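Local structure of mandelate racemase/muconate lactonizing enzyme family protein (Roseovarius nubinhibens ISM, 3U4F) at residues E231-Y236 with I251-G256; W237-T242 with I269-V274; D275-D280 with A300-T305. The protein binds magnesium within an enolase-superfamily TIM barrel and probably acts as a hydro-lyase or a related isomerase. All coordinates share one frame; numbering follows the deposited sequence.

Contact 1: E231-Y236 with I251-G256; sequences EEPCPY and IDVTGG. With MG (magnesium ion), chain E; GAI (guanidine), chain F.
Glu-231 and Thr-254 are bridged on neighbouring parallel strands of the TIM barrel, and both side chains point to the same face of the sheet, where the magnesium site lies. The pair is a worked example of how a barrel strand presents a metal ligand, and the side chain of Glu-231 can be followed outward to see it. Its CB lies 3.2 Å from OG1 of Thr-254, a hydroxyl hydrogen-bonded to Gln-278 OE1, and CG is still beside that oxygen, the two side chains crossing at about a right angle. Because CG stands anti to the backbone N (chi1 178°) and the chain stays extended beyond it, CD, though still close to the hydroxyl, is already nearer the metal, 3.0 Å from magnesium. The two carboxylate oxygens then divide the work. OE2 binds magnesium at 2.1 Å, sharing it with Asp-205 and Glu-257, while N2 and N3 of the guanidine and a water complete six ligands. OE1 instead forms a salt bridge with Lys-167 and hydrogen bonds with His-229 and Gln-278, which together should fix the group's rotation. At the backbone, the N of Glu-232 donates to Thr-254 O at 2.9 Å, almost straight at 177°. The ring of Pro-233 lays CG against Val-253 CG1 at 3.7 Å, with CD equally close. OE2 of Glu-232 pairs with Ser-208, while its OE1 reaches the metal-bound water at 2.8 Å, as a second-shell group. Another water joins the segments: it donates to Glu-232 OE1 at 2.9 Å and accepts from Gly-256 N at 2.8 Å.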
ATOM      1  N   GLU A 231     -19.791  12.246   2.887  1.00  5.73           N
ATOM      2  CA  GLU A 231     -18.487  11.625   2.958  1.00  5.43           C
ATOM      3  C   GLU A 231     -18.295  10.547   1.890  1.00  5.54           C
ATOM      4  O   GLU A 231     -19.178   9.745   1.667  1.00  7.36           O
ATOM      5  CB  GLU A 231     -18.308  11.049   4.359  1.00  5.81           C
ATOM      6  CG  GLU A 231     -16.993  10.323   4.579  1.00  6.91           C
ATOM      7  CD  GLU A 231     -16.715  10.132   6.056  1.00  9.68           C
ATOM      8  OE1 GLU A 231     -17.360  10.849   6.883  1.00  8.10           O
ATOM      9  OE2 GLU A 231     -15.833   9.291   6.380  1.00  7.43           O
ATOM     10  N   GLU A 232     -17.121  10.577   1.264  1.00  6.23           N
ATOM     11  CA  GLU A 232     -16.626   9.566   0.330  1.00  7.62           C
ATOM     12  C   GLU A 232     -17.672   9.216  -0.727  1.00  7.62           C
ATOM     13  O   GLU A 232     -18.057   8.077  -0.859  1.00  8.17           O
ATOM     14  CB  GLU A 232     -16.116   8.320   1.101  1.00  7.18           C
ATOM     15  CG  GLU A 232     -15.171   7.411   0.303  1.00  8.78           C
ATOM     16  CD  GLU A 232     -14.563   6.323   1.179  1.00  9.95           C
ATOM     17  OE1 GLU A 232     -14.028   6.703   2.242  1.00 10.63           O
ATOM     18  OE2 GLU A 232     -14.603   5.116   0.787  1.00  9.20           O
ATOM     19  N   PRO A 233     -18.166  10.227  -1.467  1.00  8.08           N
ATOM     20  CA  PRO A 233     -19.275   9.958  -2.415  1.00  8.52           C
ATOM     21  C   PRO A 233     -18.878   8.966  -3.501  1.00  9.23           C
ATOM     22  O   PRO A 233     -19.706   8.155  -3.950  1.00 10.04           O
ATOM     23  CB  PRO A 233     -19.530  11.342  -3.068  1.00  7.93           C
ATOM     24  CG  PRO A 233     -18.272  12.162  -2.791  1.00  9.97           C
ATOM     25  CD  PRO A 233     -17.820  11.663  -1.407  1.00  8.51           C
ATOM     26  N   CYS A 234     -17.622   9.072  -3.932  1.00  9.55           N
ATOM     27  CA  CYS A 234     -17.081   8.306  -5.053  1.00  9.82           C
ATOM     28  C   CYS A 234     -15.893   7.437  -4.608  1.00  9.20           C
ATOM     29  O   CYS A 234     -15.236   7.733  -3.603  1.00  8.93           O
ATOM     30  CB  CYS A 234     -16.565   9.281  -6.102  1.00  9.74           C
ATOM     31  SG  CYS A 234     -17.851  10.396  -6.793  1.00 12.44           S
ATOM     32  N   PRO A 235     -15.546   6.424  -5.400  1.00  8.66           N
ATOM     33  CA  PRO A 235     -14.329   5.662  -5.091  1.00  8.87           C
ATOM     34  C   PRO A 235     -13.163   6.551  -4.639  1.00  8.90           C
ATOM     35  O   PRO A 235     -12.733   7.458  -5.369  1.00  7.73           O
ATOM     36  CB  PRO A 235     -14.015   4.966  -6.430  1.00  8.75           C
ATOM     37  CG  PRO A 235     -15.453   4.686  -6.973  1.00 10.19           C
ATOM     38  CD  PRO A 235     -16.141   6.009  -6.695  1.00  9.40           C
ATOM     39  N   TYR A 236     -12.652   6.291  -3.436  1.00  9.02           N
ATOM     40  CA  TYR A 236     -11.722   7.223  -2.814  1.00  8.72           C
ATOM     41  C   TYR A 236     -10.438   7.385  -3.626  1.00  9.55           C
ATOM     42  O   TYR A 236      -9.770   8.395  -3.539  1.00  9.53           O
ATOM     43  CB  TYR A 236     -11.424   6.783  -1.370  1.00  8.71           C
ATOM     44  CG  TYR A 236     -10.555   5.553  -1.232  1.00  8.81           C
ATOM     45  CD1 TYR A 236      -9.155   5.651  -1.377  1.00 10.23           C
ATOM     46  CD2 TYR A 236     -11.107   4.304  -0.910  1.00  8.98           C
ATOM     47  CE1 TYR A 236      -8.327   4.522  -1.236  1.00 11.92           C
ATOM     48  CE2 TYR A 236     -10.267   3.148  -0.767  1.00 11.12           C
ATOM     49  CZ  TYR A 236      -8.890   3.289  -0.929  1.00 10.08           C
ATOM     50  OH  TYR A 236      -8.025   2.203  -0.754  1.00 12.09           O
ATOM     51  N   ILE A 251     -23.149  21.378  -0.244  1.00 12.34           N
ATOM     52  CA  ILE A 251     -22.887  20.564   0.965  1.00 11.33           C
ATOM     53  C   ILE A 251     -21.386  20.212   1.004  1.00 11.31           C
ATOM     54  O   ILE A 251     -20.780  19.993  -0.049  1.00 10.48           O
ATOM     55  CB  ILE A 251     -23.801  19.300   1.020  1.00 11.29           C
ATOM     56  CG1 ILE A 251     -23.617  18.512   2.344  1.00 11.34           C
ATOM     57  CG2 ILE A 251     -23.646  18.448  -0.271  1.00 11.18           C
ATOM     58  CD1 ILE A 251     -24.729  17.469   2.593  1.00 10.68           C
ATOM     59  N   ASP A 252     -20.783  20.215   2.201  1.00 11.12           N
ATOM     60  CA  ASP A 252     -19.393  19.782   2.373  1.00 10.34           C
ATOM     61  C   ASP A 252     -19.271  18.332   1.931  1.00  9.79           C
ATOM     62  O   ASP A 252     -20.040  17.465   2.392  1.00 10.22           O
ATOM     63  CB  ASP A 252     -18.948  19.845   3.849  1.00 10.52           C
ATOM     64  CG  ASP A 252     -18.592  21.253   4.319  1.00 13.35           C
ATOM     65  OD1 ASP A 252     -18.368  22.161   3.485  1.00 14.10           O
ATOM     66  OD2 ASP A 252     -18.517  21.435   5.551  1.00 13.85           O
ATOM     67  N   VAL A 253     -18.302  18.093   1.060  1.00  9.04           N
ATOM     68  CA  VAL A 253     -17.887  16.743   0.638  1.00  8.53           C
ATOM     69  C   VAL A 253     -16.544  16.478   1.342  1.00  8.58           C
ATOM     70  O   VAL A 253     -15.655  17.346   1.391  1.00  8.51           O
ATOM     71  CB  VAL A 253     -17.746  16.646  -0.902  1.00  8.07           C
ATOM     72  CG1 VAL A 253     -17.043  15.329  -1.359  1.00  9.84           C
ATOM     73  CG2 VAL A 253     -19.123  16.792  -1.594  1.00  7.35           C
ATOM     74  N   THR A 254     -16.420  15.279   1.901  1.00  9.17           N
ATOM     75  CA  THR A 254     -15.360  14.983   2.869  1.00  8.75           C
ATOM     76  C   THR A 254     -14.738  13.639   2.496  1.00  9.22           C
ATOM     77  O   THR A 254     -15.393  12.801   1.873  1.00  8.86           O
ATOM     78  CB  THR A 254     -15.910  14.985   4.314  1.00  9.32           C
ATOM     79  OG1 THR A 254     -16.599  13.766   4.595  1.00 10.06           O
ATOM     80  CG2 THR A 254     -16.922  16.163   4.528  1.00  9.16           C
ATOM     81  N   GLY A 255     -13.465  13.449   2.825  1.00  8.64           N
ATOM     82  CA  GLY A 255     -12.879  12.123   2.646  1.00  8.38           C
ATOM     83  C   GLY A 255     -11.422  12.069   3.045  1.00  8.03           C
ATOM     84  O   GLY A 255     -10.845  13.084   3.470  1.00  7.21           O
ATOM     85  N   GLY A 256     -10.853  10.865   2.902  1.00  6.91           N
ATOM     86  CA  GLY A 256      -9.422  10.633   3.053  1.00  7.41           C
ATOM     87  C   GLY A 256      -9.076   9.503   4.020  1.00  6.76           C
ATOM     88  O   GLY A 256      -7.898   9.246   4.237  1.00  6.71           O
TER
HETATM   89 MG    MG E 371     -15.989   7.222   6.227  1.00  9.54          MG
HETATM   90  C   GAI F 372     -16.514   6.003   8.431  1.00  9.59           C
HETATM   91  N1  GAI F 372     -16.841   5.445   9.568  1.00  7.01           N
HETATM   92  N2  GAI F 372     -16.358   5.323   7.240  1.00  7.85           N
HETATM   93  N3  GAI F 372     -16.254   7.320   8.377  1.00  7.17           N
HETATM   94  O   HOH W   1     -12.226   8.857   1.580  1.00 12.49           O
HETATM   95  O   HOH W   2     -15.999   6.792   4.287  1.00  9.90           O

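Contact 2: W237-T242 with I269-V274; sequences WELEQT and IDMRAV
Thr-242 and Ala-273 bring their CA atoms to 6.0 Å where the start of helix 239-248 meets the turn that ends helix 262-270, and no hydrogen bond joins the two segments. The contact exemplifies side-chain packing between successive outer helices of a TIM barrel. Its central piece is Met-271, present as selenomethionine. CG sits between the backbone N and the carbonyl carbon (chi1 71°), and the chain bends at its end (chi3 -83°), which lays it against the first turn of helix 239-248, the selenium on the Leu-239 side chain and the methyl on its carbonyl. SE rests 3.8 Å from Leu-239 CB and also touches CD1 of that leucine, whereas CE is 3.7 Å from Leu-239 O. The same methyl meets the side chain of Glu-240 crosswise, CE to CG, at the exposed margin. Ala-273 approaches the same carbonyl, its CB 4.0 Å from Leu-239 O. Deeper still, Thr-242 uses its methyl rather than its hydroxyl: CG2 lies 3.7 Å from Val-274 CG1, the two side chains meeting at a slant, and 3.6 Å from Ala-273 O. The turn that carries these groups is a Schellman motif, with Arg-272 at positive phi. Ile-269 O receives both Arg-272 N and, at 2.8 Å, Arg-272 NH1, from opposite faces of the carbonyl plane, and the side chain is thereby folded back on its own helix end. Glu-238, at the N-cap of helix 239-248, forms a salt bridge with Arg-266 of the second subunit. Lys-243 and Ser-246, further along that helix, bond Met-271 O and Ala-273 O. Leu-239 also packs on Arg-267 and Met-268 of helix 262-270, and Val-274 on Gly-255 of strand 253-255.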
ATOM      1  N   TRP A 237     -10.102   6.367  -4.415  1.00  9.89           N
ATOM      2  CA  TRP A 237      -8.892   6.373  -5.227  1.00 11.14           C
ATOM      3  C   TRP A 237      -9.050   7.157  -6.536  1.00 12.45           C
ATOM      4  O   TRP A 237      -8.075   7.269  -7.297  1.00 13.61           O
ATOM      5  CB  TRP A 237      -8.442   4.931  -5.524  1.00 11.09           C
ATOM      6  CG  TRP A 237      -9.480   4.043  -6.213  1.00 10.10           C
ATOM      7  CD1 TRP A 237      -9.570   3.778  -7.545  1.00 11.22           C
ATOM      8  CD2 TRP A 237     -10.531   3.285  -5.585  1.00 10.20           C
ATOM      9  NE1 TRP A 237     -10.631   2.935  -7.797  1.00  9.94           N
ATOM     10  CE2 TRP A 237     -11.217   2.593  -6.609  1.00 10.63           C
ATOM     11  CE3 TRP A 237     -10.930   3.098  -4.260  1.00 11.31           C
ATOM     12  CZ2 TRP A 237     -12.308   1.765  -6.357  1.00 13.11           C
ATOM     13  CZ3 TRP A 237     -12.020   2.256  -3.998  1.00 13.49           C
ATOM     14  CH2 TRP A 237     -12.701   1.609  -5.049  1.00 13.07           C
ATOM     15  N   GLU A 238     -10.254   7.674  -6.797  1.00 11.83           N
ATOM     16  CA  GLU A 238     -10.507   8.506  -7.997  1.00 12.14           C
ATOM     17  C   GLU A 238     -10.697   9.973  -7.602  1.00 11.79           C
ATOM     18  O   GLU A 238     -11.819  10.451  -7.453  1.00 10.60           O
ATOM     19  CB  GLU A 238     -11.728   7.991  -8.780  1.00 13.21           C
ATOM     20  CG  GLU A 238     -11.563   6.574  -9.341  1.00 14.96           C
ATOM     21  CD  GLU A 238     -10.556   6.485 -10.501  1.00 22.21           C
ATOM     22  OE1 GLU A 238     -10.022   7.529 -10.966  1.00 22.13           O
ATOM     23  OE2 GLU A 238     -10.270   5.345 -10.939  1.00 26.05           O
ATOM     24  N   LEU A 239      -9.591  10.684  -7.416  1.00 10.06           N
ATOM     25  CA  LEU A 239      -9.677  12.028  -6.830  1.00 11.34           C
ATOM     26  C   LEU A 239     -10.442  12.985  -7.750  1.00 10.74           C
ATOM     27  O   LEU A 239     -11.147  13.866  -7.283  1.00 10.73           O
ATOM     28  CB  LEU A 239      -8.290  12.600  -6.533  1.00 10.58           C
ATOM     29  CG  LEU A 239      -7.369  11.859  -5.540  1.00 12.93           C
ATOM     30  CD1 LEU A 239      -6.044  12.579  -5.469  1.00 14.11           C
ATOM     31  CD2 LEU A 239      -7.990  11.856  -4.173  1.00 12.76           C
ATOM     32  N   GLU A 240     -10.322  12.804  -9.060  1.00 11.36           N
ATOM     33  CA  GLU A 240     -11.023  13.721  -9.969  1.00 12.87           C
ATOM     34  C   GLU A 240     -12.523  13.545  -9.924  1.00 12.41           C
ATOM     35  O   GLU A 240     -13.244  14.514 -10.133  1.00 12.72           O
ATOM     36  CB  GLU A 240     -10.497  13.624 -11.393  1.00 13.88           C
ATOM     37  CG  GLU A 240      -9.217  14.363 -11.604  1.00 21.01           C
ATOM     38  CD  GLU A 240      -8.750  14.243 -13.040  1.00 30.92           C
ATOM     39  OE1 GLU A 240      -8.723  13.091 -13.559  1.00 36.61           O
ATOM     40  OE2 GLU A 240      -8.437  15.286 -13.659  1.00 34.32           O
ATOM     41  N   GLN A 241     -13.002  12.333  -9.632  1.00 11.26           N
ATOM     42  CA  GLN A 241     -14.451  12.111  -9.448  1.00 11.66           C
ATOM     43  C   GLN A 241     -14.961  12.864  -8.222  1.00 10.77           C
ATOM     44  O   GLN A 241     -15.985  13.579  -8.270  1.00 10.15           O
ATOM     45  CB  GLN A 241     -14.774  10.624  -9.330  1.00 11.87           C
ATOM     46  CG  GLN A 241     -14.506   9.798 -10.612  1.00 12.65           C
ATOM     47  CD  GLN A 241     -14.937   8.350 -10.488  1.00 14.60           C
ATOM     48  OE1 GLN A 241     -15.729   8.000  -9.624  1.00 15.02           O
ATOM     49  NE2 GLN A 241     -14.412   7.496 -11.358  1.00 16.64           N
ATOM     50  N   THR A 242     -14.244  12.701  -7.111  1.00 10.38           N
ATOM     51  CA  THR A 242     -14.632  13.384  -5.868  1.00 10.06           C
ATOM     52  C   THR A 242     -14.623  14.916  -6.041  1.00  9.93           C
ATOM     53  O   THR A 242     -15.522  15.598  -5.571  1.00  9.30           O
ATOM     54  CB  THR A 242     -13.699  12.953  -4.722  1.00  9.85           C
ATOM     55  OG1 THR A 242     -13.749  11.517  -4.613  1.00  8.39           O
ATOM     56  CG2 THR A 242     -14.134  13.592  -3.401  1.00 11.46           C
ATOM     57  N   ILE A 269      -5.246  17.793  -1.595  1.00 10.47           N
ATOM     58  CA  ILE A 269      -5.439  19.110  -0.966  1.00 10.94           C
ATOM     59  C   ILE A 269      -5.159  20.234  -1.983  1.00 12.05           C
ATOM     60  O   ILE A 269      -5.918  21.211  -2.047  1.00 12.83           O
ATOM     61  CB  ILE A 269      -4.611  19.229   0.339  1.00 11.21           C
ATOM     62  CG1 ILE A 269      -5.205  18.290   1.414  1.00  9.72           C
ATOM     63  CG2 ILE A 269      -4.519  20.691   0.831  1.00 10.82           C
ATOM     64  CD1 ILE A 269      -4.353  18.107   2.673  1.00 11.51           C
ATOM     65  N   ASP A 270      -4.088  20.083  -2.763  1.00 12.92           N
ATOM     66  CA  ASP A 270      -3.694  21.082  -3.782  1.00 13.81           C
ATOM     67  C   ASP A 270      -4.796  21.284  -4.839  1.00 14.33           C
ATOM     68  O   ASP A 270      -5.028  22.407  -5.300  1.00 14.00           O
ATOM     69  CB  ASP A 270      -2.404  20.650  -4.488  1.00 15.11           C
ATOM     70  CG  ASP A 270      -1.131  20.953  -3.678  1.00 16.57           C
ATOM     71  OD1 ASP A 270      -1.194  21.508  -2.546  1.00 16.94           O
ATOM     72  OD2 ASP A 270      -0.047  20.623  -4.199  1.00 18.99           O
HETATM   73  N   MSE A 271      -5.498  20.214  -5.204  1.00 14.22           N
HETATM   74  CA  MSE A 271      -6.596  20.314  -6.174  1.00 15.06           C
HETATM   75  C   MSE A 271      -7.947  20.625  -5.534  1.00 14.48           C
HETATM   76  O   MSE A 271      -8.947  20.754  -6.243  1.00 13.26           O
HETATM   77  CB  MSE A 271      -6.694  19.023  -6.996  1.00 17.37           C
HETATM   78  CG  MSE A 271      -7.208  17.879  -6.198  1.00 18.60           C
HETATM   79 SE   MSE A 271      -6.915  16.144  -7.093  1.00 37.39          SE
HETATM   80  CE  MSE A 271      -8.449  16.265  -8.169  1.00 14.81           C
ATOM     81  N   ARG A 272      -7.967  20.734  -4.206  1.00 13.55           N
ATOM     82  CA  ARG A 272      -9.195  20.952  -3.412  1.00 13.63           C
ATOM     83  C   ARG A 272     -10.298  19.979  -3.750  1.00 11.82           C
ATOM     84  O   ARG A 272     -11.428  20.373  -4.079  1.00 11.53           O
ATOM     85  CB  ARG A 272      -9.734  22.373  -3.570  1.00 14.77           C
ATOM     86  CG  ARG A 272      -9.136  23.362  -2.599  1.00 20.77           C
ATOM     87  CD  ARG A 272      -8.016  24.035  -3.281  1.00 25.29           C
ATOM     88  NE  ARG A 272      -7.435  25.124  -2.505  1.00 28.87           N
ATOM     89  CZ  ARG A 272      -6.225  25.088  -1.952  1.00 27.85           C
ATOM     90  NH1 ARG A 272      -5.473  23.996  -2.049  1.00 20.73           N
ATOM     91  NH2 ARG A 272      -5.771  26.161  -1.304  1.00 27.78           N
ATOM     92  N   ALA A 273      -9.969  18.699  -3.692  1.00 10.32           N
ATOM     93  CA  ALA A 273     -10.896  17.689  -4.101  1.00  9.54           C
ATOM     94  C   ALA A 273     -12.014  17.512  -3.058  1.00  9.17           C
ATOM     95  O   ALA A 273     -13.098  17.063  -3.396  1.00  9.37           O
ATOM     96  CB  ALA A 273     -10.166  16.386  -4.322  1.00  9.78           C
ATOM     97  N   VAL A 274     -11.724  17.822  -1.787  1.00  8.60           N
ATOM     98  CA  VAL A 274     -12.718  17.738  -0.727  1.00  8.01           C
ATOM     99  C   VAL A 274     -12.740  19.056   0.070  1.00  8.03           C
ATOM    100  O   VAL A 274     -11.781  19.828   0.029  1.00  8.38           O
ATOM    101  CB  VAL A 274     -12.477  16.546   0.272  1.00  8.82           C
ATOM    102  CG1 VAL A 274     -12.611  15.190  -0.411  1.00  8.92           C
ATOM    103  CG2 VAL A 274     -11.105  16.651   0.924  1.00  7.27           C
TER

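Contact 3: D275-D280 with A300-T305; sequences DVVQPD and AALPVT
Val-277 O is held by Thr-305 N at 2.9 Å (N-H...O angle 163°) and approached by a CA-H...O contact from Val-304 CA at 3.4 Å. In return, Val-277 N donates to Pro-303 O at 3.0 Å. These bonds bridge Val-277 and Val-304, linking the short strand 276-277 of the TIM barrel to the chain that follows helix 287-299, the next link in the barrel wall. Successive side chains then fall on different sides, as expected of extended chains. Val-277 and Val-304 meet at a slant, CG2 to CG2 at 3.6 Å, and Pro-279 crosses Val-304 at about a right angle; all three border helix 287-299. Val-276 points the other way. Its CG1, anti to the backbone N (chi1 180°), lies 3.5 Å from Thr-305 OG1, while its CG2 touches the ring of Pro-303. Gln-278 passes alongside the carbonyl of Thr-305, with CG only 3.1 Å from Thr-305 O; NE2 adds a weak bond to the same oxygen at 3.4 Å. The amide end reaches beyond this contact, to Thr-254 and Glu-231. Replacing Gln-278 with a leucine would probably leave the Thr-254 hydroxyl and the second carboxylate oxygen of the metal ligand Glu-231 each short of a partner. Asp-275, at the other end, bonds Val-253 N through OD2 and can bind a second magnesium ion; in this chain that ion is held by Ser-246 and Leu-249, and the Asp-275 side chain stops about 4 Å from it, without a direct bond. The chemistry implies a division of roles: main-chain bonds set the register, valines and a proline pack on the helix side, and one buried amide ties this strand to Thr-254 and to the carboxylate that binds the metal.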
ATOM      1  N   ASP A 275     -13.835  19.263   0.800  1.00  7.25           N
ATOM      2  CA  ASP A 275     -14.022  20.437   1.662  1.00  8.45           C
ATOM      3  C   ASP A 275     -13.513  20.230   3.076  1.00  8.27           C
ATOM      4  O   ASP A 275     -13.159  21.199   3.744  1.00  8.37           O
ATOM      5  CB  ASP A 275     -15.499  20.800   1.701  1.00  7.53           C
ATOM      6  CG  ASP A 275     -16.065  21.057   0.300  1.00  8.04           C
ATOM      7  OD1 ASP A 275     -15.622  22.040  -0.368  1.00  9.06           O
ATOM      8  OD2 ASP A 275     -16.885  20.235  -0.153  1.00  7.82           O
ATOM      9  N   VAL A 276     -13.504  18.974   3.529  1.00  7.63           N
ATOM     10  CA  VAL A 276     -13.023  18.606   4.868  1.00  8.13           C
ATOM     11  C   VAL A 276     -12.137  17.357   4.678  1.00  8.07           C
ATOM     12  O   VAL A 276     -12.553  16.420   4.009  1.00  8.52           O
ATOM     13  CB  VAL A 276     -14.188  18.232   5.778  1.00  7.64           C
ATOM     14  CG1 VAL A 276     -13.691  17.835   7.183  1.00  8.48           C
ATOM     15  CG2 VAL A 276     -15.214  19.376   5.907  1.00  9.16           C
ATOM     16  N   VAL A 277     -10.945  17.346   5.268  1.00  7.78           N
ATOM     17  CA  VAL A 277     -10.078  16.169   5.165  1.00  7.32           C
ATOM     18  C   VAL A 277     -10.258  15.225   6.363  1.00  6.50           C
ATOM     19  O   VAL A 277     -10.469  15.675   7.503  1.00  5.56           O
ATOM     20  CB  VAL A 277      -8.589  16.544   4.934  1.00  7.89           C
ATOM     21  CG1 VAL A 277      -8.452  17.417   3.683  1.00  7.78           C
ATOM     22  CG2 VAL A 277      -7.998  17.304   6.121  1.00  8.74           C
ATOM     23  N   GLN A 278     -10.152  13.924   6.107  1.00  4.95           N
ATOM     24  CA  GLN A 278     -10.493  12.931   7.122  1.00  6.42           C
ATOM     25  C   GLN A 278      -9.425  11.825   7.244  1.00  6.82           C
ATOM     26  O   GLN A 278      -9.726  10.671   7.075  1.00  7.10           O
ATOM     27  CB  GLN A 278     -11.856  12.299   6.822  1.00  6.16           C
ATOM     28  CG  GLN A 278     -12.962  13.337   6.801  1.00  7.00           C
ATOM     29  CD  GLN A 278     -14.295  12.678   6.690  1.00 10.52           C
ATOM     30  OE1 GLN A 278     -14.676  12.267   5.605  1.00  8.82           O
ATOM     31  NE2 GLN A 278     -15.023  12.566   7.814  1.00  8.30           N
ATOM     32  N   PRO A 279      -8.203  12.189   7.631  1.00  7.58           N
ATOM     33  CA  PRO A 279      -7.195  11.139   7.904  1.00  7.43           C
ATOM     34  C   PRO A 279      -7.630  10.211   9.068  1.00  7.39           C
ATOM     35  O   PRO A 279      -8.417  10.612   9.933  1.00  6.21           O
ATOM     36  CB  PRO A 279      -5.955  11.945   8.310  1.00  7.57           C
ATOM     37  CG  PRO A 279      -6.504  13.242   8.843  1.00  8.86           C
ATOM     38  CD  PRO A 279      -7.696  13.535   7.931  1.00  7.98           C
ATOM     39  N   ASP A 280      -7.161   8.970   9.049  1.00  6.92           N
ATOM     40  CA  ASP A 280      -7.322   8.079  10.201  1.00  6.94           C
ATOM     41  C   ASP A 280      -5.913   8.053  10.745  1.00  7.26           C
ATOM     42  O   ASP A 280      -4.977   7.743  10.007  1.00  7.40           O
ATOM     43  CB  ASP A 280      -7.759   6.674   9.746  1.00  7.33           C
ATOM     44  CG  ASP A 280      -7.835   5.668  10.902  1.00  8.78           C
ATOM     45  OD1 ASP A 280      -8.943   5.225  11.259  1.00 12.37           O
ATOM     46  OD2 ASP A 280      -6.763   5.307  11.447  1.00  9.09           O
ATOM     47  N   ALA A 300      -4.396  25.391   3.241  1.00 13.75           N
ATOM     48  CA  ALA A 300      -5.454  25.451   2.232  1.00 14.07           C
ATOM     49  C   ALA A 300      -6.805  25.870   2.822  1.00 14.04           C
ATOM     50  O   ALA A 300      -7.834  25.830   2.122  1.00 14.45           O
ATOM     51  CB  ALA A 300      -5.584  24.075   1.530  1.00 13.92           C
ATOM     52  N   ALA A 301      -6.798  26.230   4.110  1.00 13.33           N
ATOM     53  CA  ALA A 301      -8.000  26.586   4.876  1.00 14.42           C
ATOM     54  C   ALA A 301      -9.086  25.496   4.886  1.00 14.47           C
ATOM     55  O   ALA A 301     -10.281  25.792   4.827  1.00 15.21           O
ATOM     56  CB  ALA A 301      -8.577  27.964   4.420  1.00 15.52           C
ATOM     57  N   LEU A 302      -8.656  24.231   4.998  1.00 12.89           N
ATOM     58  CA  LEU A 302      -9.579  23.112   5.091  1.00 12.20           C
ATOM     59  C   LEU A 302      -9.566  22.576   6.508  1.00 12.23           C
ATOM     60  O   LEU A 302      -8.483  22.396   7.088  1.00 12.59           O
ATOM     61  CB  LEU A 302      -9.141  21.979   4.172  1.00 12.27           C
ATOM     62  CG  LEU A 302      -9.544  21.872   2.694  1.00 14.91           C
ATOM     63  CD1 LEU A 302     -10.191  23.109   2.060  1.00 14.41           C
ATOM     64  CD2 LEU A 302      -8.465  21.196   1.828  1.00 11.91           C
ATOM     65  N   PRO A 303     -10.748  22.295   7.058  1.00 10.90           N
ATOM     66  CA  PRO A 303     -10.777  21.651   8.374  1.00 11.11           C
ATOM     67  C   PRO A 303     -10.460  20.161   8.333  1.00  9.96           C
ATOM     68  O   PRO A 303     -10.556  19.525   7.268  1.00  9.86           O
ATOM     69  CB  PRO A 303     -12.220  21.836   8.851  1.00  9.74           C
ATOM     70  CG  PRO A 303     -13.004  22.122   7.624  1.00 12.50           C
ATOM     71  CD  PRO A 303     -12.091  22.641   6.561  1.00 11.67           C
ATOM     72  N   VAL A 304     -10.155  19.626   9.513  1.00  9.41           N
ATOM     73  CA  VAL A 304      -9.715  18.238   9.685  1.00  8.88           C
ATOM     74  C   VAL A 304     -10.679  17.534  10.636  1.00  8.39           C
ATOM     75  O   VAL A 304     -10.813  17.909  11.807  1.00  8.99           O
ATOM     76  CB  VAL A 304      -8.283  18.165  10.226  1.00  8.36           C
ATOM     77  CG1 VAL A 304      -7.874  16.690  10.441  1.00  8.09           C
ATOM     78  CG2 VAL A 304      -7.296  18.906   9.299  1.00  8.97           C
ATOM     79  N   THR A 305     -11.383  16.541  10.114  1.00  7.87           N
ATOM     80  CA  THR A 305     -12.356  15.774  10.894  1.00  7.98           C
ATOM     81  C   THR A 305     -11.981  14.299  10.728  1.00  7.41           C
ATOM     82  O   THR A 305     -12.456  13.633   9.820  1.00  6.96           O
ATOM     83  CB  THR A 305     -13.808  16.052  10.395  1.00  9.27           C
ATOM     84  OG1 THR A 305     -14.104  17.433  10.623  1.00 10.49           O
ATOM     85  CG2 THR A 305     -14.821  15.238  11.178  1.00  8.52           C
TER

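From the N terminus, the chain leaves strand 229-231 at the first segment of contact 1 and runs through helix 239-248 to strand 253-255, where contact 1 closes a parallel beta-alpha-beta unit. Contact 2 opens inside that loop, at 237-242, and closes at the end of helix 262-270 and the turn after it, so contacts 1 and 2 cross, binding successive helices outside the strands that contact 1 pairs. Contact 3 follows both in series: it opens at 275-280, directly after contact 2 ends, and closes beyond helix 287-299. Since strands 253-255 and 276-277 are neighbours in one sheet, contacts 1 and 3 extend the same barrel wall, while Ile-269 and Arg-272 of contact 2 rest on Ala-300 of contact 3.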